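Local coordinates for protein PrgZ (Enterococcus faecalis, PDB 4FAJ) that binds pheromone peptides outside the cell as a membrane-anchored receptor of the solute-binding protein 5 family, and probably takes part in peptide uptake, at residues 472-477 / 549-554; 109-114 / 201-206; 451-456 / 463-468; 478-483 / 516-521. All coordinates share one frame; numbering follows the deposited sequence.

Overall arrangement
Contacts 1 and 3 border the bound peptide; contacts 2 and 4 touch contact 1 and lie farther from the chain centre. Contact 1 is the most central, about 8 Å from the chain centre, and its Asp-472 hydrogen-bonds the bound peptide's backbone. Contact 2 touches it: Leu-205 and Tyr-201 pack on Tyr-473. Contact 4 lies inside the loop closed by contact 1 and meets it at a probable hydrogen bond from Asp-472 N to Ser-478 OG. Contact 3 comes just before contact 1 in the chain. Its centre is about 21 Å from that of contact 1. Contacts 2 and 3 lie on opposite sides of the chain centre, about 34 Å apart centre to centre.

Contact 1. Residues 472-477 / 549-554; sequences DYADPI and HSIGAK
Ile-551 reaches toward the backbone of Tyr-473 and Ala-474 with one methyl group. Its CD1 lies 3.6 Å from Ala-474 N and 3.9 Å from Tyr-473 CA. The CB of Ala-474 flanks the same methyl, 4.1 Å from Ile-551 CD1. Ile-551 CG1 stands between its own backbone N and carbonyl carbon (chi1 66°). From there the arm runs straight out to CD1 (chi2 177°). The side chain of Tyr-473 leaves in another direction, and its ring stacks on Tyr-201. The CB of Asp-472 points away from residues 549-554, and OD1 hydrogen-bonds the backbone of the bound peptide. Asp-472 O lies 3.9 Å from Gly-552 CA. Further on, Ala-474 is the centre of an inverse gamma turn, closed by Asp-475 N to Tyr-473 O at 2.9 Å. Asp-475 OD1 then caps the helix that follows: it accepts from Ile-477 N at 3.0 Å with a nearly straight angle of 169°, and also pairs with Arg-510. No direct hydrogen bond joins the two segments. Between them the contact is van der Waals packing, mainly of the Ile-551 CD1 methyl; the backbone hydrogen bond of Gly-552 to Ala-471 ties the loops just beside it.

Contact 2. Residues 109-114 / 201-206; sequences AGQPKV and YFTDLL
Pro-112 and Thr-203 meet where the chain enters edge strand 113-115 of a four-stranded antiparallel sheet and passes the short helix 202-205. Tyr-201 holds the N-cap position of that helix. The proline ring and the threonine side chain reach toward each other tip to tip. Pro-112 CG lies 3.7 Å from Thr-203 OG1, and Pro-112 CD is 4.1 Å from Thr-203 CG2. Thr-203 has OG1 beside its backbone N and CG2 anti to it (chi1 -53°). Both branches therefore face the other segment. Gln-111 crosses Thr-203 at about a right angle. Its chain bends at chi2 (-67°), and its OE1 comes 3.6 Å from Thr-203 CG2. One water bridges the polar groups. It donates to Gln-111 OE1 at 3.1 Å and is 3.0 Å from Thr-203 OG1. The other end of the amide is held by the protein, because Gln-111 NE2 hydrogen-bonds Pro-103 O. Tyr-121 of strand 120-124 touches both Pro-112 and Thr-203. Both ends of the Gln-111 amide are thus engaged, NE2 by a backbone carbonyl and OE1 by the water. Across this surface contact there is no direct hydrogen bond. The polar link depends on solvent, and the rest is light packing.

Contact 3. Residues 451-456 / 463-468; sequences NVFMER and TLSLSG
Phe-453 and Ser-465 meet inside a beta-alpha-beta crossover. Helix 450-459 connects strand 442-448 to strand 464-470, and the two parallel strands flank strand 412-418. The short helix and strand segments run at 110° to each other, and their axes come no closer than 11.1 Å. One long side chain spans this gap. Phe-453 has CG anti to its backbone N (chi1 -161°), which carries the ring toward the strand. The main contacts are of ring edge with oxygen. Ser-465 OG lies at the edge, in the ring plane, 3.2 Å from Phe-453 CZ and 3.3 Å from CE1. Leu-466 O is near the plane too, 3.6 Å from Phe-453 CZ. Such an approach sets the slightly positive ring hydrogens against oxygen. Apolar contact is slight: Ser-467 CB sits obliquely to the ring, 4.4 Å from Phe-453 CZ. The bound peptide adds to it, since an apolar peptide side chain packs on Phe-453 and one on Ser-467. Gly-468 also pairs with the peptide in an antiparallel ladder. No hydrogen bond crosses the contact. Ser-467 OG is bonded to Glu-323 OE2 of neighbouring strand 311-324 and accepts from Ser-465 OG at 2.9 Å.

Contact 4. Residues 478-483 / 516-521; sequences SFLANF and KAEKLL
The ring of Phe-483 meets Leu-521 through one methyl group. Leu-521 CD2 approaches the ring obliquely, 3.5 Å from Phe-483 CD2 and 3.7 Å from Phe-483 CG. One face of the ring carries Asn-482 CB, 4.3 Å above the plane and offset toward the rim. The two side chains cross at about a right angle. Leu-521 has CG anti to its backbone N (chi1 177°); this carries the side chain off the helix, and its CD2 methyl reaches the ring.

A second apolar touch lies one turn earlier on each segment. Leu-480 CD2 is 4.1 Å from Glu-518 CB, and these side chains also cross at about a right angle. Glu-518 offers its aliphatic part here. Its chain extends beyond CG, and its carboxylate is held at both oxygens. OE1 forms a salt bridge with Lys-515, and OE2 accepts from Val-367 N. This buried acid is therefore well paired, which probably favours the charged form.

No hydrogen bond crosses the contact. The first segment is a helix end that tightens into a 3-10 turn. Phe-483 N bonds Leu-480 O there at 3.2 Å. This turn brings Leu-480 and Phe-483 to the same side, so both face helix 510-524.

Helix 497-502 adjoins the pair. Its Tyr-499 touches Phe-483, Ala-517 and Leu-521, and its hydroxyl hydrogen-bonds Leu-480 O. Phe-479 stacks edge-to-face with Trp-469 of strand 464-470 and packs on Thr-319 and Phe-321 of strand 311-324. The short helix 477-480 thus lies between the large mixed sheet and helix 510-524.

Contact 1. Residues 472-477 / 549-554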
loop_
_atom_site.group_PDB
_atom_site.type_symbol
_atom_site.label_atom_id
_atom_site.label_comp_id
_atom_site.label_asym_id
_atom_site.label_seq_id
_atom_site.Cartn_x
_atom_site.Cartn_y
_atom_site.Cartn_z
ATOM N N ASP A 472 -5.699 0.554 2.014
ATOM C CA ASP A 472 -5.349 1.271 3.237
ATOM C C ASP A 472 -6.505 1.185 4.234
ATOM O O ASP A 472 -6.288 1.279 5.437
ATOM C CB ASP A 472 -5.039 2.746 2.930
ATOM C CG ASP A 472 -3.778 2.936 2.117
ATOM O OD1 ASP A 472 -2.778 2.202 2.336
ATOM O OD2 ASP A 472 -3.786 3.833 1.242
ATOM N N TYR A 473 -7.728 1.028 3.726
ATOM C CA TYR A 473 -8.935 0.854 4.557
ATOM C C TYR A 473 -9.971 -0.025 3.819
ATOM O O TYR A 473 -9.877 -0.196 2.601
ATOM C CB TYR A 473 -9.538 2.215 4.954
ATOM C CG TYR A 473 -9.752 3.181 3.800
ATOM C CD1 TYR A 473 -8.692 3.917 3.268
ATOM C CD2 TYR A 473 -11.014 3.351 3.240
ATOM C CE1 TYR A 473 -8.887 4.782 2.201
ATOM C CE2 TYR A 473 -11.224 4.238 2.185
ATOM C CZ TYR A 473 -10.171 4.943 1.671
ATOM O OH TYR A 473 -10.391 5.800 0.604
ATOM N N ALA A 474 -10.938 -0.588 4.550
ATOM C CA ALA A 474 -11.858 -1.608 3.994
ATOM C C ALA A 474 -13.025 -1.031 3.193
ATOM O O ALA A 474 -14.186 -1.202 3.562
ATOM C CB ALA A 474 -12.401 -2.524 5.113
ATOM N N ASP A 475 -12.719 -0.333 2.108
ATOM C CA ASP A 475 -13.740 0.175 1.213
ATOM C C ASP A 475 -13.179 0.087 -0.207
ATOM O O ASP A 475 -11.984 0.344 -0.420
ATOM C CB ASP A 475 -14.130 1.618 1.574
ATOM C CG ASP A 475 -15.329 2.110 0.796
ATOM O OD1 ASP A 475 -15.167 2.464 -0.387
ATOM O OD2 ASP A 475 -16.453 2.147 1.362
ATOM N N PRO A 476 -14.027 -0.285 -1.181
ATOM C CA PRO A 476 -13.551 -0.407 -2.561
ATOM C C PRO A 476 -12.849 0.853 -3.092
ATOM O O PRO A 476 -11.955 0.744 -3.951
ATOM C CB PRO A 476 -14.823 -0.692 -3.367
ATOM C CG PRO A 476 -15.822 -1.151 -2.413
ATOM C CD PRO A 476 -15.436 -0.700 -1.031
ATOM N N ILE A 477 -13.218 2.024 -2.574
ATOM C CA ILE A 477 -12.639 3.283 -3.052
ATOM C C ILE A 477 -11.121 3.391 -2.777
ATOM O O ILE A 477 -10.436 4.109 -3.481
ATOM C CB ILE A 477 -13.397 4.526 -2.482
ATOM C CG1 ILE A 477 -13.108 5.815 -3.262
ATOM C CG2 ILE A 477 -13.021 4.771 -1.024
ATOM C CD1 ILE A 477 -13.298 5.758 -4.764
ATOM N N HIS A 549 -2.277 -7.394 9.766
ATOM C CA HIS A 549 -3.452 -6.761 9.172
ATOM C C HIS A 549 -3.525 -7.062 7.672
ATOM O O HIS A 549 -2.515 -6.940 6.966
ATOM C CB HIS A 549 -3.399 -5.242 9.376
ATOM C CG HIS A 549 -3.370 -4.816 10.813
ATOM N ND1 HIS A 549 -4.473 -4.898 11.634
ATOM C CD2 HIS A 549 -2.384 -4.268 11.562
ATOM C CE1 HIS A 549 -4.162 -4.447 12.837
ATOM N NE2 HIS A 549 -2.903 -4.050 12.820
ATOM N N SER A 550 -4.708 -7.433 7.180
ATOM C CA SER A 550 -4.921 -7.616 5.731
ATOM C C SER A 550 -5.114 -6.275 4.978
ATOM O O SER A 550 -5.075 -6.235 3.738
ATOM C CB SER A 550 -6.107 -8.532 5.483
ATOM O OG SER A 550 -7.269 -8.008 6.097
ATOM N N ILE A 551 -5.336 -5.199 5.731
ATOM C CA ILE A 551 -5.380 -3.833 5.200
ATOM C C ILE A 551 -4.418 -2.917 5.981
ATOM O O ILE A 551 -4.117 -3.171 7.150
ATOM C CB ILE A 551 -6.809 -3.208 5.256
ATOM C CG1 ILE A 551 -7.274 -2.990 6.700
ATOM C CG2 ILE A 551 -7.822 -4.058 4.513
ATOM C CD1 ILE A 551 -8.646 -2.306 6.805
ATOM N N GLY A 552 -3.956 -1.855 5.336
ATOM C CA GLY A 552 -3.076 -0.875 5.969
ATOM C C GLY A 552 -1.695 -1.439 6.247
ATOM O O GLY A 552 -1.240 -2.367 5.569
ATOM N N ALA A 553 -1.028 -0.881 7.253
ATOM C CA ALA A 553 0.314 -1.326 7.621
ATOM C C ALA A 553 0.215 -2.771 8.116
ATOM O O ALA A 553 -0.559 -3.053 9.011
ATOM C CB ALA A 553 0.890 -0.421 8.694
ATOM N N LYS A 554 0.996 -3.673 7.532
ATOM C CA LYS A 554 0.790 -5.113 7.701
ATOM C C LYS A 554 1.046 -5.642 9.116
ATOM O O LYS A 554 0.326 -6.540 9.575
ATOM C CB LYS A 554 1.654 -5.902 6.716
ATOM C CG LYS A 554 1.344 -7.399 6.684
ATOM C CD LYS A 554 2.204 -8.139 5.664
ATOM C CE LYS A 554 1.788 -7.874 4.232
ATOM N NZ LYS A 554 2.301 -8.958 3.300
#

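Contact 2. Residues 109-114 / 201-206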
loop_
_atom_site.group_PDB
_atom_site.type_symbol
_atom_site.label_atom_id
_atom_site.label_comp_id
_atom_site.label_asym_id
_atom_site.label_seq_id
_atom_site.Cartn_x
_atom_site.Cartn_y
_atom_site.Cartn_z
ATOM N N ALA A 109 -7.968 10.364 22.635
ATOM C CA ALA A 109 -8.485 9.813 23.888
ATOM C C ALA A 109 -9.790 9.041 23.722
ATOM O O ALA A 109 -10.239 8.360 24.646
ATOM C CB ALA A 109 -8.661 10.918 24.931
ATOM N N GLY A 110 -10.410 9.162 22.555
ATOM C CA GLY A 110 -11.675 8.494 22.286
ATOM C C GLY A 110 -11.988 8.580 20.810
ATOM O O GLY A 110 -11.272 9.232 20.061
ATOM N N GLN A 111 -13.053 7.907 20.388
ATOM C CA GLN A 111 -13.573 8.039 19.025
ATOM C C GLN A 111 -13.999 9.491 18.765
ATOM O O GLN A 111 -14.276 10.237 19.710
ATOM C CB GLN A 111 -14.778 7.108 18.829
ATOM C CG GLN A 111 -14.449 5.618 18.874
ATOM C CD GLN A 111 -13.591 5.164 17.708
ATOM O OE1 GLN A 111 -13.525 5.830 16.674
ATOM N NE2 GLN A 111 -12.936 4.022 17.866
ATOM N N PRO A 112 -14.082 9.896 17.486
ATOM C CA PRO A 112 -14.508 11.265 17.233
ATOM C C PRO A 112 -15.950 11.531 17.665
ATOM O O PRO A 112 -16.801 10.633 17.605
ATOM C CB PRO A 112 -14.369 11.406 15.704
ATOM C CG PRO A 112 -13.434 10.343 15.311
ATOM C CD PRO A 112 -13.740 9.204 16.237
ATOM N N LYS A 113 -16.193 12.754 18.118
ATOM C CA LYS A 113 -17.537 13.243 18.348
ATOM C C LYS A 113 -17.966 13.900 17.047
ATOM O O LYS A 113 -17.345 14.874 16.602
ATOM C CB LYS A 113 -17.553 14.247 19.504
ATOM C CG LYS A 113 -18.916 14.862 19.839
ATOM C CD LYS A 113 -20.063 13.855 19.831
ATOM C CE LYS A 113 -19.863 12.740 20.856
ATOM N NZ LYS A 113 -19.967 13.222 22.246
ATOM N N VAL A 114 -18.996 13.345 16.420
ATOM C CA VAL A 114 -19.425 13.799 15.107
ATOM C C VAL A 114 -20.677 14.656 15.228
ATOM O O VAL A 114 -21.631 14.286 15.913
ATOM C CB VAL A 114 -19.693 12.618 14.153
ATOM C CG1 VAL A 114 -20.027 13.131 12.774
ATOM C CG2 VAL A 114 -18.485 11.685 14.096
ATOM N N TYR A 201 -15.886 6.087 6.349
ATOM C CA TYR A 201 -14.537 5.574 6.586
ATOM C C TYR A 201 -13.523 6.634 7.066
ATOM O O TYR A 201 -12.319 6.342 7.146
ATOM C CB TYR A 201 -13.998 4.850 5.329
ATOM C CG TYR A 201 -14.069 5.687 4.064
ATOM C CD1 TYR A 201 -15.134 5.551 3.173
ATOM C CD2 TYR A 201 -13.092 6.630 3.782
ATOM C CE1 TYR A 201 -15.213 6.327 2.028
ATOM C CE2 TYR A 201 -13.159 7.403 2.658
ATOM C CZ TYR A 201 -14.222 7.255 1.782
ATOM O OH TYR A 201 -14.270 8.031 0.662
ATOM N N PHE A 202 -13.977 7.832 7.426
ATOM C CA PHE A 202 -13.028 8.900 7.776
ATOM C C PHE A 202 -12.171 8.567 9.001
ATOM O O PHE A 202 -10.979 8.845 9.012
ATOM C CB PHE A 202 -13.706 10.269 7.946
ATOM C CG PHE A 202 -12.715 11.394 8.105
ATOM C CD1 PHE A 202 -12.572 12.053 9.317
ATOM C CD2 PHE A 202 -11.886 11.752 7.047
ATOM C CE1 PHE A 202 -11.641 13.083 9.476
ATOM C CE2 PHE A 202 -10.934 12.766 7.197
ATOM C CZ PHE A 202 -10.814 13.433 8.420
ATOM N N THR A 203 -12.762 7.961 10.029
ATOM C CA THR A 203 -11.966 7.516 11.180
ATOM C C THR A 203 -10.900 6.498 10.746
ATOM O O THR A 203 -9.780 6.510 11.250
ATOM C CB THR A 203 -12.871 6.963 12.277
ATOM O OG1 THR A 203 -13.870 7.948 12.583
ATOM C CG2 THR A 203 -12.084 6.634 13.519
ATOM N N ASP A 204 -11.222 5.661 9.757
ATOM C CA ASP A 204 -10.225 4.748 9.194
ATOM C C ASP A 204 -9.049 5.494 8.572
ATOM O O ASP A 204 -7.903 5.094 8.758
ATOM C CB ASP A 204 -10.837 3.796 8.165
ATOM C CG ASP A 204 -12.012 3.002 8.728
ATOM O OD1 ASP A 204 -11.789 2.037 9.481
ATOM O OD2 ASP A 204 -13.154 3.367 8.447
ATOM N N LEU A 205 -9.325 6.581 7.860
ATOM C CA LEU A 205 -8.253 7.393 7.269
ATOM C C LEU A 205 -7.327 7.982 8.330
ATOM O O LEU A 205 -6.113 8.099 8.120
ATOM C CB LEU A 205 -8.839 8.518 6.425
ATOM C CG LEU A 205 -9.576 8.078 5.156
ATOM C CD1 LEU A 205 -10.093 9.281 4.416
ATOM C CD2 LEU A 205 -8.681 7.258 4.256
ATOM N N LEU A 206 -7.905 8.356 9.472
ATOM C CA LEU A 206 -7.140 8.924 10.585
ATOM C C LEU A 206 -6.192 7.930 11.251
ATOM O O LEU A 206 -5.392 8.329 12.105
ATOM C CB LEU A 206 -8.092 9.505 11.647
ATOM C CG LEU A 206 -8.984 10.668 11.215
ATOM C CD1 LEU A 206 -9.891 11.143 12.361
ATOM C CD2 LEU A 206 -8.160 11.830 10.643
HETATM O O HOH W 1 -15.645 6.525 14.493
#

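Contact 3. Residues 451-456 / 463-468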
loop_
_atom_site.group_PDB
_atom_site.type_symbol
_atom_site.label_atom_id
_atom_site.label_comp_id
_atom_site.label_asym_id
_atom_site.label_seq_id
_atom_site.Cartn_x
_atom_site.Cartn_y
_atom_site.Cartn_z
ATOM N N ASN A 451 13.897 1.520 -4.974
ATOM C CA ASN A 451 13.965 2.987 -5.066
ATOM C C ASN A 451 13.954 3.494 -6.513
ATOM O O ASN A 451 13.325 4.506 -6.804
ATOM C CB ASN A 451 15.151 3.568 -4.273
ATOM C CG ASN A 451 16.501 3.193 -4.842
ATOM O OD1 ASN A 451 16.692 2.114 -5.411
ATOM N ND2 ASN A 451 17.464 4.091 -4.675
ATOM N N VAL A 452 14.627 2.778 -7.414
ATOM C CA VAL A 452 14.611 3.097 -8.844
ATOM C C VAL A 452 13.220 2.837 -9.459
ATOM O O VAL A 452 12.724 3.635 -10.258
ATOM C CB VAL A 452 15.693 2.300 -9.626
ATOM C CG1 VAL A 452 15.599 2.579 -11.121
ATOM C CG2 VAL A 452 17.106 2.642 -9.110
ATOM N N PHE A 453 12.603 1.724 -9.069
ATOM C CA PHE A 453 11.267 1.359 -9.536
ATOM C C PHE A 453 10.248 2.443 -9.136
ATOM O O PHE A 453 9.485 2.908 -9.971
ATOM C CB PHE A 453 10.878 -0.013 -8.955
ATOM C CG PHE A 453 9.754 -0.717 -9.672
ATOM C CD1 PHE A 453 8.983 -0.098 -10.664
ATOM C CD2 PHE A 453 9.430 -2.020 -9.305
ATOM C CE1 PHE A 453 7.942 -0.778 -11.288
ATOM C CE2 PHE A 453 8.385 -2.697 -9.929
ATOM C CZ PHE A 453 7.638 -2.070 -10.912
ATOM N N MET A 454 10.250 2.868 -7.874
ATOM C CA MET A 454 9.310 3.908 -7.433
ATOM C C MET A 454 9.467 5.186 -8.241
ATOM O O MET A 454 8.473 5.789 -8.643
ATOM C CB MET A 454 9.461 4.220 -5.940
ATOM C CG MET A 454 9.041 3.078 -5.027
ATOM S SD MET A 454 7.257 2.927 -4.836
ATOM C CE MET A 454 6.988 4.108 -3.516
ATOM N N GLU A 455 10.716 5.581 -8.498
ATOM C CA GLU A 455 11.004 6.802 -9.246
ATOM C C GLU A 455 10.505 6.709 -10.699
ATOM O O GLU A 455 9.915 7.658 -11.224
ATOM C CB GLU A 455 12.510 7.099 -9.201
ATOM C CG GLU A 455 12.958 8.315 -10.008
ATOM C CD GLU A 455 14.465 8.449 -10.045
ATOM O OE1 GLU A 455 15.085 7.985 -11.035
ATOM O OE2 GLU A 455 15.036 9.002 -9.076
ATOM N N ARG A 456 10.732 5.568 -11.339
ATOM C CA ARG A 456 10.283 5.386 -12.717
ATOM C C ARG A 456 8.755 5.351 -12.827
ATOM O O ARG A 456 8.204 5.846 -13.798
ATOM C CB ARG A 456 10.917 4.141 -13.331
ATOM C CG ARG A 456 12.415 4.315 -13.550
ATOM C CD ARG A 456 13.040 3.135 -14.251
ATOM N NE ARG A 456 12.462 2.917 -15.571
ATOM C CZ ARG A 456 12.891 2.005 -16.439
ATOM N NH1 ARG A 456 13.927 1.219 -16.143
ATOM N NH2 ARG A 456 12.287 1.891 -17.615
ATOM N N THR A 463 6.744 1.027 -19.612
ATOM C CA THR A 463 5.771 0.561 -20.574
ATOM C C THR A 463 4.749 -0.309 -19.843
ATOM O O THR A 463 3.602 0.114 -19.651
ATOM C CB THR A 463 6.490 -0.183 -21.703
ATOM O OG1 THR A 463 7.356 0.744 -22.365
ATOM C CG2 THR A 463 5.502 -0.773 -22.698
ATOM N N LEU A 464 5.174 -1.493 -19.410
ATOM C CA LEU A 464 4.406 -2.322 -18.485
ATOM C C LEU A 464 5.108 -2.351 -17.135
ATOM O O LEU A 464 6.344 -2.296 -17.047
ATOM C CB LEU A 464 4.288 -3.769 -18.972
ATOM C CG LEU A 464 3.577 -4.096 -20.270
ATOM C CD1 LEU A 464 3.876 -5.545 -20.622
ATOM C CD2 LEU A 464 2.077 -3.856 -20.127
ATOM N N SER A 465 4.316 -2.528 -16.087
ATOM C CA SER A 465 4.851 -2.615 -14.738
ATOM C C SER A 465 4.122 -3.669 -13.908
ATOM O O SER A 465 2.895 -3.653 -13.831
ATOM C CB SER A 465 4.710 -1.258 -14.066
ATOM O OG SER A 465 5.054 -1.318 -12.696
ATOM N N LEU A 466 4.881 -4.565 -13.280
ATOM C CA LEU A 466 4.319 -5.491 -12.300
ATOM C C LEU A 466 4.356 -4.788 -10.954
ATOM O O LEU A 466 5.385 -4.788 -10.264
ATOM C CB LEU A 466 5.115 -6.794 -12.232
ATOM C CG LEU A 466 4.633 -7.822 -11.203
ATOM C CD1 LEU A 466 3.167 -8.158 -11.437
ATOM C CD2 LEU A 466 5.476 -9.091 -11.272
ATOM N N SER A 467 3.239 -4.170 -10.605
ATOM C CA SER A 467 3.100 -3.429 -9.356
ATOM C C SER A 467 1.667 -3.587 -8.835
ATOM O O SER A 467 0.742 -3.931 -9.590
ATOM C CB SER A 467 3.475 -1.950 -9.554
ATOM O OG SER A 467 2.942 -1.409 -10.765
ATOM N N GLY A 468 1.492 -3.352 -7.542
ATOM C CA GLY A 468 0.212 -3.585 -6.891
ATOM C C GLY A 468 -0.154 -2.578 -5.829
ATOM O O GLY A 468 0.590 -1.630 -5.550
#

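Contact 4. Residues 478-483 / 516-521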
loop_
_atom_site.group_PDB
_atom_site.type_symbol
_atom_site.label_atom_id
_atom_site.label_comp_id
_atom_site.label_asym_id
_atom_site.label_seq_id
_atom_site.Cartn_x
_atom_site.Cartn_y
_atom_site.Cartn_z
ATOM N N SER A 478 -10.586 2.662 -1.798
ATOM C CA SER A 478 -9.121 2.676 -1.584
ATOM C C SER A 478 -8.403 2.246 -2.878
ATOM O O SER A 478 -7.411 2.866 -3.279
ATOM C CB SER A 478 -8.707 1.803 -0.395
ATOM O OG SER A 478 -7.292 1.828 -0.223
ATOM N N PHE A 479 -8.946 1.231 -3.561
ATOM C CA PHE A 479 -8.422 0.821 -4.867
ATOM C C PHE A 479 -8.837 1.718 -6.031
ATOM O O PHE A 479 -7.995 2.123 -6.846
ATOM C CB PHE A 479 -8.873 -0.599 -5.194
ATOM C CG PHE A 479 -8.033 -1.656 -4.551
ATOM C CD1 PHE A 479 -8.262 -2.023 -3.245
ATOM C CD2 PHE A 479 -7.001 -2.270 -5.257
ATOM C CE1 PHE A 479 -7.486 -2.990 -2.634
ATOM C CE2 PHE A 479 -6.222 -3.261 -4.646
ATOM C CZ PHE A 479 -6.463 -3.596 -3.342
ATOM N N LEU A 480 -10.137 1.993 -6.126
ATOM C CA LEU A 480 -10.706 2.615 -7.324
ATOM C C LEU A 480 -10.268 4.074 -7.502
ATOM O O LEU A 480 -10.099 4.541 -8.640
ATOM C CB LEU A 480 -12.242 2.441 -7.358
ATOM C CG LEU A 480 -12.758 0.989 -7.312
ATOM C CD1 LEU A 480 -14.299 0.911 -7.156
ATOM C CD2 LEU A 480 -12.320 0.189 -8.562
ATOM N N ALA A 481 -10.015 4.776 -6.395
ATOM C CA ALA A 481 -9.490 6.153 -6.461
ATOM C C ALA A 481 -8.156 6.262 -7.213
ATOM O O ALA A 481 -7.859 7.304 -7.796
ATOM C CB ALA A 481 -9.343 6.741 -5.049
ATOM N N ASN A 482 -7.367 5.186 -7.235
ATOM C CA ASN A 482 -6.063 5.201 -7.912
ATOM C C ASN A 482 -6.128 5.317 -9.429
ATOM O O ASN A 482 -5.117 5.597 -10.059
ATOM C CB ASN A 482 -5.255 3.952 -7.556
ATOM C CG ASN A 482 -4.947 3.866 -6.082
ATOM O OD1 ASN A 482 -4.907 4.872 -5.382
ATOM N ND2 ASN A 482 -4.763 2.654 -5.596
ATOM N N PHE A 483 -7.294 5.056 -10.015
ATOM C CA PHE A 483 -7.455 5.167 -11.451
ATOM C C PHE A 483 -8.206 6.419 -11.882
ATOM O O PHE A 483 -8.508 6.581 -13.070
ATOM C CB PHE A 483 -8.064 3.861 -11.987
ATOM C CG PHE A 483 -7.244 2.669 -11.595
ATOM C CD1 PHE A 483 -6.027 2.424 -12.222
ATOM C CD2 PHE A 483 -7.614 1.875 -10.520
ATOM C CE1 PHE A 483 -5.221 1.355 -11.821
ATOM C CE2 PHE A 483 -6.817 0.812 -10.118
ATOM C CZ PHE A 483 -5.624 0.556 -10.767
ATOM N N LYS A 516 -20.051 -0.327 -10.927
ATOM C CA LYS A 516 -20.123 0.114 -12.315
ATOM C C LYS A 516 -18.780 0.700 -12.741
ATOM O O LYS A 516 -18.332 0.464 -13.861
ATOM C CB LYS A 516 -21.223 1.153 -12.526
ATOM C CG LYS A 516 -22.629 0.605 -12.565
ATOM C CD LYS A 516 -23.650 1.759 -12.652
ATOM C CE LYS A 516 -25.084 1.235 -12.628
ATOM N NZ LYS A 516 -26.083 2.350 -12.500
ATOM N N ALA A 517 -18.161 1.482 -11.858
ATOM C CA ALA A 517 -16.859 2.083 -12.159
ATOM C C ALA A 517 -15.826 0.986 -12.390
ATOM O O ALA A 517 -15.104 1.021 -13.375
ATOM C CB ALA A 517 -16.422 3.022 -11.057
ATOM N N GLU A 518 -15.772 -0.010 -11.507
ATOM C CA GLU A 518 -14.826 -1.125 -11.698
ATOM C C GLU A 518 -15.028 -1.776 -13.069
ATOM O O GLU A 518 -14.057 -2.007 -13.807
ATOM C CB GLU A 518 -14.962 -2.164 -10.580
ATOM C CG GLU A 518 -13.870 -3.220 -10.587
ATOM C CD GLU A 518 -14.062 -4.312 -9.552
ATOM O OE1 GLU A 518 -15.183 -4.463 -9.037
ATOM O OE2 GLU A 518 -13.082 -5.050 -9.283
ATOM N N LYS A 519 -16.286 -2.013 -13.438
ATOM C CA LYS A 519 -16.589 -2.620 -14.725
ATOM C C LYS A 519 -16.162 -1.738 -15.909
ATOM O O LYS A 519 -15.625 -2.253 -16.889
ATOM C CB LYS A 519 -18.077 -2.983 -14.819
ATOM C CG LYS A 519 -18.500 -4.090 -13.866
ATOM C CD LYS A 519 -19.997 -4.340 -13.940
ATOM C CE LYS A 519 -20.433 -5.236 -12.805
ATOM N NZ LYS A 519 -21.888 -5.492 -12.842
ATOM N N LEU A 520 -16.383 -0.429 -15.820
ATOM C CA LEU A 520 -15.929 0.491 -16.865
ATOM C C LEU A 520 -14.386 0.431 -17.018
ATOM O O LEU A 520 -13.857 0.390 -18.125
ATOM C CB LEU A 520 -16.380 1.917 -16.542
ATOM C CG LEU A 520 -16.070 3.029 -17.536
ATOM C CD1 LEU A 520 -16.518 2.656 -18.941
ATOM C CD2 LEU A 520 -16.732 4.344 -17.073
ATOM N N LEU A 521 -13.674 0.418 -15.901
ATOM C CA LEU A 521 -12.210 0.291 -15.928
ATOM C C LEU A 521 -11.766 -1.006 -16.612
ATOM O O LEU A 521 -10.839 -1.019 -17.424
ATOM C CB LEU A 521 -11.666 0.360 -14.504
ATOM C CG LEU A 521 -10.164 0.186 -14.273
ATOM C CD1 LEU A 521 -9.357 1.173 -15.119
ATOM C CD2 LEU A 521 -9.876 0.381 -12.787
#